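Local coordinates for mannose-specific lectin 3 chain 2 (Crocus vernus, PDB 3MEZ), which probably binds mannose as one of the two bulb-type lectin domains that pair into a heterodimer and assemble as a heterotetramer, at residues Q13-Y16 with D17-L21. Numbering follows the deposited sequence.
Unlike the reference sequence in segment 13-16: Met15 (reference Gln).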
ATOM      1  N   GLN B  13      -4.001  -5.878   2.989  1.00 17.29           N
ATOM      2  CA  GLN B  13      -4.015  -4.443   2.787  1.00 18.53           C
ATOM      3  C   GLN B  13      -4.317  -3.658   4.092  1.00 19.35           C
ATOM      4  O   GLN B  13      -4.972  -4.116   4.980  1.00 18.94           O
ATOM      5  CB  GLN B  13      -4.995  -4.001   1.684  1.00 18.34           C
ATOM      6  CG  GLN B  13      -4.694  -4.501   0.350  1.00 20.57           C
ATOM      7  CD  GLN B  13      -5.538  -3.866  -0.747  1.00 21.18           C
ATOM      8  OE1 GLN B  13      -6.715  -3.890  -0.701  1.00 18.01           O
ATOM      9  NE2 GLN B  13      -4.893  -3.331  -1.721  1.00 21.04           N
ATOM     10  N   VAL B  14      -3.826  -2.451   4.151  1.00 17.39           N
ATOM     11  CA  VAL B  14      -3.997  -1.567   5.272  1.00 17.37           C
ATOM     12  C   VAL B  14      -4.456  -0.162   4.861  1.00 18.52           C
ATOM     13  O   VAL B  14      -4.233   0.247   3.786  1.00 19.23           O
ATOM     14  CB  VAL B  14      -2.701  -1.421   6.079  1.00 17.94           C
ATOM     15  CG1 VAL B  14      -2.233  -2.700   6.584  1.00 17.48           C
ATOM     16  CG2 VAL B  14      -1.657  -0.787   5.253  1.00 16.98           C
ATOM     17  N   MET B  15      -5.098   0.538   5.765  1.00 19.26           N
ATOM     18  CA  MET B  15      -5.470   1.917   5.580  1.00 21.11           C
ATOM     19  C   MET B  15      -5.038   2.744   6.782  1.00 20.22           C
ATOM     20  O   MET B  15      -5.202   2.327   7.889  1.00 22.31           O
ATOM     21  CB  MET B  15      -6.964   2.048   5.396  1.00 22.48           C
ATOM     22  CG  MET B  15      -7.528   1.450   4.181  1.00 27.68           C
ATOM     23  SD  MET B  15      -9.264   1.887   3.915  1.00 36.53           S
ATOM     24  CE  MET B  15      -9.960   0.923   5.093  1.00 20.36           C
ATOM     25  N   TYR B  16      -4.464   3.902   6.535  1.00 20.43           N
ATOM     26  CA  TYR B  16      -4.058   4.783   7.590  1.00 20.11           C
ATOM     27  C   TYR B  16      -4.077   6.259   7.205  1.00 21.30           C
ATOM     28  O   TYR B  16      -4.073   6.595   6.061  1.00 21.07           O
ATOM     29  CB  TYR B  16      -2.704   4.361   8.144  1.00 20.20           C
ATOM     30  CG  TYR B  16      -1.624   4.284   7.118  1.00 17.90           C
ATOM     31  CD1 TYR B  16      -1.350   3.118   6.473  1.00 19.34           C
ATOM     32  CD2 TYR B  16      -0.904   5.385   6.777  1.00 20.29           C
ATOM     33  CE1 TYR B  16      -0.411   3.035   5.540  1.00 18.05           C
ATOM     34  CE2 TYR B  16       0.051   5.324   5.838  1.00 19.13           C
ATOM     35  CZ  TYR B  16       0.304   4.154   5.217  1.00 16.79           C
ATOM     36  OH  TYR B  16       1.245   4.124   4.290  1.00 20.93           O
ATOM     37  N   ASP B  17      -4.128   7.118   8.200  1.00 21.76           N
ATOM     38  CA  ASP B  17      -3.981   8.525   8.001  1.00 23.00           C
ATOM     39  C   ASP B  17      -4.943   9.117   6.975  1.00 22.34           C
ATOM     40  O   ASP B  17      -4.528   9.763   6.086  1.00 20.04           O
ATOM     41  CB  ASP B  17      -2.559   8.825   7.608  1.00 24.02           C
ATOM     42  CG  ASP B  17      -2.174  10.235   7.863  1.00 28.72           C
ATOM     43  OD1 ASP B  17      -2.832  10.908   8.615  1.00 29.77           O
ATOM     44  OD2 ASP B  17      -1.229  10.659   7.270  1.00 32.80           O
ATOM     45  N   ASN B  18      -6.217   8.807   7.144  1.00 22.10           N
ATOM     46  CA  ASN B  18      -7.328   9.334   6.363  1.00 22.22           C
ATOM     47  C   ASN B  18      -7.564   8.682   5.011  1.00 22.56           C
ATOM     48  O   ASN B  18      -8.384   9.106   4.279  1.00 23.11           O
ATOM     49  CB  ASN B  18      -7.231  10.818   6.197  1.00 23.52           C
ATOM     50  CG  ASN B  18      -7.120  11.522   7.484  1.00 26.48           C
ATOM     51  OD1 ASN B  18      -7.877  11.292   8.374  1.00 27.19           O
ATOM     52  ND2 ASN B  18      -6.181  12.395   7.582  1.00 31.95           N
ATOM     53  N   ALA B  19      -6.871   7.598   4.757  1.00 20.64           N
ATOM     54  CA  ALA B  19      -7.155   6.766   3.616  1.00 20.25           C
ATOM     55  C   ALA B  19      -8.598   6.224   3.688  1.00 20.12           C
ATOM     56  O   ALA B  19      -9.107   6.038   4.726  1.00 20.36           O
ATOM     57  CB  ALA B  19      -6.218   5.674   3.568  1.00 20.46           C
ATOM     58  N   GLN B  20      -9.231   6.029   2.548  1.00 20.39           N
ATOM     59  CA  GLN B  20     -10.601   5.603   2.511  1.00 19.25           C
ATOM     60  C   GLN B  20     -10.975   4.645   1.399  1.00 20.76           C
ATOM     61  O   GLN B  20     -10.288   4.510   0.420  1.00 19.57           O
ATOM     62  CB  GLN B  20     -11.536   6.800   2.447  1.00 21.42           C
ATOM     63  CG  GLN B  20     -11.483   7.544   1.163  1.00 23.43           C
ATOM     64  CD  GLN B  20     -12.415   8.744   1.094  1.00 33.29           C
ATOM     65  OE1 GLN B  20     -12.443   9.571   1.953  1.00 32.68           O
ATOM     66  NE2 GLN B  20     -13.148   8.822   0.051  1.00 35.97           N
ATOM     67  N   LEU B  21     -12.106   3.998   1.617  1.00 17.92           N
ATOM     68  CA  LEU B  21     -12.897   3.394   0.586  1.00 18.10           C
ATOM     69  C   LEU B  21     -14.050   4.335   0.318  1.00 20.21           C
ATOM     70  O   LEU B  21     -14.480   5.013   1.199  1.00 20.74           O
ATOM     71  CB  LEU B  21     -13.448   2.058   0.991  1.00 17.53           C
ATOM     72  CG  LEU B  21     -12.551   0.940   1.470  1.00 17.24           C
ATOM     73  CD1 LEU B  21     -13.288  -0.265   1.810  1.00 16.44           C
ATOM     74  CD2 LEU B  21     -11.467   0.636   0.520  1.00 21.68           C
TER
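Met15 CB lies against Ala19 CB at 4.1 Å, the first apolar touch as the side chain reaches across the bend of the chain toward Ala19 and Leu21. From there CG stands anti to the carbonyl carbon (chi1 -66°), a setting that carries the sulfur past Ala19. SD comes over the backbone of Gln20, 4.1 Å from its C atom, and rests 4.2 Å from Leu21 CG. The bend at chi3 then swings CE off the line to Leu21, leaving SD, not CE, to make the closer approach. Met61 and Met30 also touch this buried side chain, which thereby bridges the sheets of strands 60-63 and 26-30 in the bulb-lectin beta-prism II fold; Leu21, leaning on Leu93 and Leu95 of strand 92-95, continues the core to the third sheet. The crossing from strand 14-16 to strand 20-23, each at the edge of its own sheet, is a type I' turn from Tyr16 to Ala19, closed by Ala19 N donating to Tyr16 O at 3.2 Å; the N-H points fairly straight (159°), but the nitrogen stands well above the carbonyl plane. Tyr16 points away from the Met15 cluster, toward the second subunit. Its ring meets Asp17 CB at its edge, 3.9 Å from CD2, with the carboxylate plane only 7° from that of the ring. Tyr16 OH is hydrogen-bonded to Ile2 N of the second subunit.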